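Local coordinates for protein endonuclease V (Homo sapiens, PDB 6OZE) that probably cleaves inosine-containing RNA in a metal-ion-dependent reaction, as an inosine-specific endoribonuclease of the RNase H clan, at residues G186-S191 against T196-I201; Q101-K106 against L110-L115. The protein carries 4 engineered substitutions. All blocks are in the same frame, centred on the assembly; numbering follows the deposited sequence.

Interaction 1 of 2, residues G186-S191 against T196-I201; sequences GMALRS and TRPLYI
M187 and I201 form an antiparallel hydrogen-bonded pair, and so do L189 and L199. M187 N gives its hydrogen to I201 O at 2.9 Å. I201 N returns a nearly straight bond to M187 O, with 177° at the hydrogen. L189 N to L199 O and L199 N to L189 O are both 2.8 Å. Between these pairs A188 faces Y200 as a non-hydrogen-bonded pair, and A188 CA makes a C-H...O contact with L199 O at 3.3 Å.

The two strands belong to a beta hairpin in the mixed sheet of the RNase H-like fold. They are neighbours there, with strand 174-178 beyond 184-189 and strand 142-146 beyond 199-205.

Apolar contacts lie on both faces of the hairpin. On one, A188 CB touches both P198 CB and the Y200 ring, 4.0 Å from Y200 CE1, which it meets obliquely. The hydroxyl of Y200 is hydrogen-bonded to H161 NE2. On the other, L189 CB packs on I201 CG1, and helix 209-218 covers both residues.

S191 lies beyond the pairs, its CB 3.6 Å from L199 CD1. The S191 hydroxyl, set between backbone N and carbonyl carbon (chi1 56°), is hydrogen-bonded to R223 O. One water accepts from S191 N at 2.7 Å and donates to R197 O. In one of its two conformers, R190 has T196 CA over one guanidinium face and hydrogen-bonds to H192 O and D193 O.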
loop_
_atom_site.group_PDB
_atom_site.type_symbol
_atom_site.label_atom_id
_atom_site.label_comp_id
_atom_site.label_asym_id
_atom_site.label_seq_id
_atom_site.Cartn_x
_atom_site.Cartn_y
_atom_site.Cartn_z
ATOM N N GLY A 186 7.028 -9.877 5.391
ATOM C CA GLY A 186 6.497 -9.627 4.068
ATOM C C GLY A 186 7.098 -10.603 3.087
ATOM O O GLY A 186 7.753 -11.576 3.473
ATOM N N MET A 187 6.853 -10.339 1.808
ATOM C CA MET A 187 7.369 -11.167 0.731
ATOM C C MET A 187 7.916 -10.278 -0.373
ATOM O O MET A 187 7.337 -9.231 -0.671
ATOM C CB MET A 187 6.251 -12.033 0.138
ATOM C CG MET A 187 5.512 -12.880 1.154
ATOM S SD MET A 187 6.418 -14.381 1.516
ATOM C CE MET A 187 6.703 -14.857 -0.167
ATOM N N ALA A 188 9.014 -10.697 -0.985
ATOM C CA ALA A 188 9.476 -10.070 -2.210
ATOM C C ALA A 188 8.796 -10.814 -3.346
ATOM O O ALA A 188 8.800 -12.051 -3.367
ATOM C CB ALA A 188 10.998 -10.178 -2.340
ATOM N N LEU A 189 8.213 -10.076 -4.279
ATOM C CA LEU A 189 7.420 -10.675 -5.339
ATOM C C LEU A 189 7.919 -10.174 -6.679
ATOM O O LEU A 189 8.014 -8.967 -6.903
ATOM C CB LEU A 189 5.951 -10.254 -5.189
ATOM C CG LEU A 189 5.057 -10.524 -6.404
ATOM C CD1 LEU A 189 4.894 -12.021 -6.635
ATOM C CD2 LEU A 189 3.703 -9.823 -6.229
ATOM N N ARG A 190 8.258 -11.104 -7.569
ATOM C CA ARG A 190 8.477 -10.724 -8.957
ATOM C C ARG A 190 7.109 -10.552 -9.606
ATOM O O ARG A 190 6.326 -11.497 -9.711
ATOM C CB ARG A 190 9.321 -11.759 -9.694
ATOM C CG ARG A 190 9.547 -11.360 -11.143
ATOM C CD ARG A 190 10.729 -12.121 -11.723
ATOM N NE ARG A 190 11.025 -11.738 -13.098
ATOM C CZ ARG A 190 12.195 -11.972 -13.692
ATOM N NH1 ARG A 190 13.173 -12.568 -13.020
ATOM N NH2 ARG A 190 12.393 -11.601 -14.951
ATOM N N SER A 191 6.793 -9.325 -10.004
ATOM C CA SER A 191 5.464 -9.039 -10.515
ATOM C C SER A 191 5.368 -9.075 -12.034
ATOM O O SER A 191 4.273 -8.908 -12.569
ATOM C CB SER A 191 5.007 -7.682 -9.995
ATOM O OG SER A 191 5.958 -6.701 -10.359
ATOM N N THR A 196 13.467 -7.567 -13.205
ATOM C CA THR A 196 14.154 -8.313 -12.159
ATOM C C THR A 196 13.925 -7.751 -10.761
ATOM O O THR A 196 14.102 -8.486 -9.782
ATOM C CB THR A 196 15.656 -8.391 -12.459
ATOM O OG1 THR A 196 16.342 -8.972 -11.342
ATOM C CG2 THR A 196 16.217 -7.011 -12.734
ATOM N N ARG A 197 13.520 -6.489 -10.646
ATOM C CA ARG A 197 13.396 -5.837 -9.344
ATOM C C ARG A 197 12.046 -6.181 -8.721
ATOM O O ARG A 197 11.007 -5.895 -9.325
ATOM C CB ARG A 197 13.523 -4.331 -9.513
ATOM C CG ARG A 197 13.598 -3.554 -8.209
ATOM C CD ARG A 197 13.774 -2.061 -8.466
ATOM N NE ARG A 197 12.867 -1.245 -7.658
ATOM C CZ ARG A 197 12.644 0.050 -7.862
ATOM N NH1 ARG A 197 11.803 0.713 -7.081
ATOM N NH2 ARG A 197 13.259 0.685 -8.851
ATOM N N PRO A 198 12.012 -6.796 -7.548
ATOM C CA PRO A 198 10.740 -7.253 -6.985
ATOM C C PRO A 198 9.976 -6.115 -6.321
ATOM O O PRO A 198 10.494 -5.017 -6.081
ATOM C CB PRO A 198 11.170 -8.281 -5.933
ATOM C CG PRO A 198 12.521 -7.821 -5.503
ATOM C CD PRO A 198 13.166 -7.193 -6.719
ATOM N N LEU A 199 8.708 -6.393 -6.040
ATOM C CA LEU A 199 7.939 -5.569 -5.127
ATOM C C LEU A 199 8.024 -6.169 -3.733
ATOM O O LEU A 199 8.257 -7.364 -3.561
ATOM C CB LEU A 199 6.472 -5.559 -5.539
ATOM C CG LEU A 199 6.137 -5.311 -6.999
ATOM C CD1 LEU A 199 4.636 -5.495 -7.195
ATOM C CD2 LEU A 199 6.553 -3.914 -7.399
ATOM N N TYR A 200 7.838 -5.332 -2.723
ATOM C CA TYR A 200 7.887 -5.796 -1.340
ATOM C C TYR A 200 6.481 -5.688 -0.767
ATOM O O TYR A 200 5.944 -4.579 -0.592
ATOM C CB TYR A 200 8.928 -5.017 -0.537
ATOM C CG TYR A 200 10.293 -5.212 -1.127
ATOM C CD1 TYR A 200 11.054 -6.332 -0.801
ATOM C CD2 TYR A 200 10.800 -4.338 -2.075
ATOM C CE1 TYR A 200 12.290 -6.541 -1.359
ATOM C CE2 TYR A 200 12.041 -4.542 -2.640
ATOM C CZ TYR A 200 12.785 -5.651 -2.280
ATOM O OH TYR A 200 14.023 -5.865 -2.839
ATOM N N ILE A 201 5.879 -6.838 -0.489
ATOM C CA ILE A 201 4.469 -6.937 -0.133
ATOM C C ILE A 201 4.359 -7.236 1.354
ATOM O O ILE A 201 5.070 -8.101 1.871
ATOM C CB ILE A 201 3.792 -8.066 -0.934
ATOM C CG1 ILE A 201 4.068 -7.913 -2.441
ATOM C CG2 ILE A 201 2.288 -8.126 -0.602
ATOM C CD1 ILE A 201 3.695 -6.570 -3.003
HETATM O O HOH W 1 8.698 -7.370 -10.332
#

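Interaction 2 of 2, residues Q101-K106 against L110-L115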
loop_
_atom_site.group_PDB
_atom_site.type_symbol
_atom_site.label_atom_id
_atom_site.label_comp_id
_atom_site.label_asym_id
_atom_site.label_seq_id
_atom_site.Cartn_x
_atom_site.Cartn_y
_atom_site.Cartn_z
ATOM N N GLN A 101 -13.965 7.919 2.370
ATOM C CA GLN A 101 -15.274 8.266 2.913
ATOM C C GLN A 101 -16.132 9.001 1.891
ATOM O O GLN A 101 -17.338 8.742 1.789
ATOM C CB GLN A 101 -15.135 9.073 4.204
ATOM C CG GLN A 101 -16.468 9.269 4.926
ATOM C CD GLN A 101 -17.095 7.946 5.351
ATOM O OE1 GLN A 101 -16.394 6.966 5.614
ATOM N NE2 GLN A 101 -18.422 7.914 5.413
ATOM N N GLN A 102 -15.537 9.916 1.118
ATOM C CA GLN A 102 -16.283 10.557 0.041
ATOM C C GLN A 102 -16.890 9.520 -0.898
ATOM O O GLN A 102 -18.068 9.609 -1.271
ATOM C CB GLN A 102 -15.380 11.510 -0.744
ATOM C CG GLN A 102 -16.040 12.016 -2.023
ATOM C CD GLN A 102 -15.075 12.684 -2.983
ATOM O OE1 GLN A 102 -13.859 12.559 -2.848
ATOM N NE2 GLN A 102 -15.618 13.398 -3.965
ATOM N N LEU A 103 -16.097 8.526 -1.288
ATOM C CA LEU A 103 -16.618 7.458 -2.136
ATOM C C LEU A 103 -17.746 6.706 -1.434
ATOM O O LEU A 103 -18.798 6.451 -2.026
ATOM C CB LEU A 103 -15.479 6.514 -2.518
ATOM C CG LEU A 103 -15.902 5.340 -3.406
ATOM C CD1 LEU A 103 -16.590 5.847 -4.670
ATOM C CD2 LEU A 103 -14.691 4.464 -3.731
ATOM N N ARG A 104 -17.541 6.350 -0.159
ATOM C CA ARG A 104 -18.522 5.551 0.573
ATOM C C ARG A 104 -19.882 6.233 0.624
ATOM O O ARG A 104 -20.918 5.557 0.619
ATOM C CB ARG A 104 -18.014 5.263 1.993
ATOM C CG ARG A 104 -18.610 4.011 2.636
ATOM C CD ARG A 104 -18.313 3.921 4.137
ATOM N NE ARG A 104 -16.884 3.885 4.451
ATOM C CZ ARG A 104 -16.177 2.772 4.636
ATOM N NH1 ARG A 104 -16.757 1.583 4.536
ATOM N NH2 ARG A 104 -14.883 2.844 4.925
ATOM N N GLU A 105 -19.904 7.566 0.660
ATOM C CA GLU A 105 -21.155 8.310 0.706
ATOM C C GLU A 105 -21.667 8.673 -0.683
ATOM O O GLU A 105 -22.884 8.712 -0.903
ATOM C CB GLU A 105 -20.971 9.574 1.548
ATOM C CG GLU A 105 -20.617 9.287 2.997
ATOM C CD GLU A 105 -20.242 10.535 3.772
ATOM O OE1 GLU A 105 -20.215 11.631 3.171
ATOM O OE2 GLU A 105 -19.966 10.417 4.984
ATOM N N LYS A 106 -20.763 8.941 -1.624
ATOM C CA LYS A 106 -21.163 9.363 -2.962
ATOM C C LYS A 106 -21.606 8.179 -3.819
ATOM O O LYS A 106 -22.641 8.240 -4.492
ATOM C CB LYS A 106 -20.011 10.123 -3.627
ATOM C CG LYS A 106 -20.209 10.447 -5.100
ATOM C CD LYS A 106 -19.048 11.275 -5.646
ATOM C CE LYS A 106 -17.712 10.588 -5.409
ATOM N NZ LYS A 106 -16.563 11.281 -6.082
ATOM N N LEU A 110 -19.599 1.407 -5.569
ATOM C CA LEU A 110 -18.269 1.297 -6.154
ATOM C C LEU A 110 -17.181 1.120 -5.106
ATOM O O LEU A 110 -15.995 1.138 -5.454
ATOM C CB LEU A 110 -17.954 2.507 -7.040
ATOM C CG LEU A 110 -18.718 2.598 -8.364
ATOM C CD1 LEU A 110 -18.315 3.856 -9.126
ATOM C CD2 LEU A 110 -18.509 1.352 -9.213
ATOM N N MET A 111 -17.550 0.956 -3.838
ATOM C CA MET A 111 -16.550 0.844 -2.784
ATOM C C MET A 111 -15.652 -0.352 -3.061
ATOM O O MET A 111 -16.150 -1.429 -3.423
ATOM C CB MET A 111 -17.220 0.654 -1.426
ATOM C CG MET A 111 -17.575 1.960 -0.731
ATOM S SD MET A 111 -16.103 2.884 -0.239
ATOM C CE MET A 111 -15.289 1.709 0.834
ATOM N N PRO A 112 -14.346 -0.208 -2.914
ATOM C CA PRO A 112 -13.455 -1.353 -3.115
ATOM C C PRO A 112 -13.604 -2.381 -2.003
ATOM O O PRO A 112 -13.921 -2.057 -0.857
ATOM C CB PRO A 112 -12.063 -0.718 -3.083
ATOM C CG PRO A 112 -12.229 0.553 -2.298
ATOM C CD PRO A 112 -13.612 1.041 -2.644
ATOM N N GLN A 113 -13.337 -3.641 -2.347
ATOM C CA GLN A 113 -13.323 -4.698 -1.343
ATOM C C GLN A 113 -11.956 -4.860 -0.691
ATOM O O GLN A 113 -11.839 -5.569 0.324
ATOM C CB GLN A 113 -13.758 -6.021 -1.985
ATOM C CG GLN A 113 -15.220 -6.023 -2.398
ATOM C CD GLN A 113 -15.515 -7.073 -3.432
ATOM O OE1 GLN A 113 -15.286 -6.854 -4.618
ATOM N NE2 GLN A 113 -16.009 -8.231 -2.997
ATOM N N VAL A 114 -10.938 -4.221 -1.256
ATOM C CA VAL A 114 -9.564 -4.294 -0.772
ATOM C C VAL A 114 -8.827 -3.115 -1.389
ATOM O O VAL A 114 -9.124 -2.702 -2.515
ATOM C CB VAL A 114 -8.926 -5.655 -1.182
ATOM C CG1 VAL A 114 -9.011 -5.871 -2.710
ATOM C CG2 VAL A 114 -7.469 -5.741 -0.723
ATOM N N LEU A 115 -7.855 -2.577 -0.659
ATOM C CA LEU A 115 -7.014 -1.499 -1.162
ATOM C C LEU A 115 -5.591 -2.007 -1.304
ATOM O O LEU A 115 -5.053 -2.617 -0.373
ATOM C CB LEU A 115 -6.980 -0.320 -0.181
ATOM C CG LEU A 115 -8.276 0.433 0.097
ATOM C CD1 LEU A 115 -8.009 1.516 1.163
ATOM C CD2 LEU A 115 -8.780 1.056 -1.186
#
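M111 has the largest share of this contact, laying its thioether against R104 and L103 of the helix. Its SD is 3.7 Å from R104 CA and 3.8 Å from R104 CB. The chain bends at chi2 (-67°) and chi3 (-59°), folding sulfur and methyl back over the arginine. M111 CE then lies over one face of the R104 guanidinium, displaced toward its rim, 4.0 Å from R104 CZ. L103 runs past M111 in the opposite direction, with L103 CG 4.0 Å from M111 SD.

The other apolar contacts come from the two methyls of L103. CG stands anti to the backbone N (chi1 180°), which extends the side chain toward the loop. L103 CD2 points at P112 CD of the proline ring and touches it at 3.8 Å. L103 CD1 reaches L110 CB more loosely, at 4.3 Å.

This is the end of helix 89-106 packing on the loop that leads into strand 115-118 of the central RNase H-like sheet. L103 and P112 both also touch V61 of strand 54-63. The same leucine packs on L59 and Y71, so it is buried against both loop and sheet.

The polar contacts of the arginine are weak. R104 NE gives a weak hydrogen bond to Q101 OE1 of the same helix at 3.3 Å. R104 NH2 makes another, to T138 O at the end of helix 130-138. The other end of the Q101 amide, NE2, donates to OE2 of the poorly ordered E105 at 3.0 Å, from above the carboxylate plane. On the loop side, M111 O accepts from R39 NE.

Interaction 2 comes first along the chain and closes before interaction 1 opens. Their centres are about 27 Å apart, on opposite sides of the chain's centre, and they do not touch; the nearest atoms are about 9 Å apart. The central mixed sheet relates them. Residues 110-115 lead into strand 115-118, and L115 has backbone hydrogen bonds to P141 and V143. V143 lies on strand 142-146, whose other neighbour is strand 199-205 of interaction 1. Interaction 2 thus packs a helix end and loop beside the sheet, while interaction 1 pairs two of its strands. Both belong to the Endonuclease V family region, and they join different parts of one RNase H-like fold.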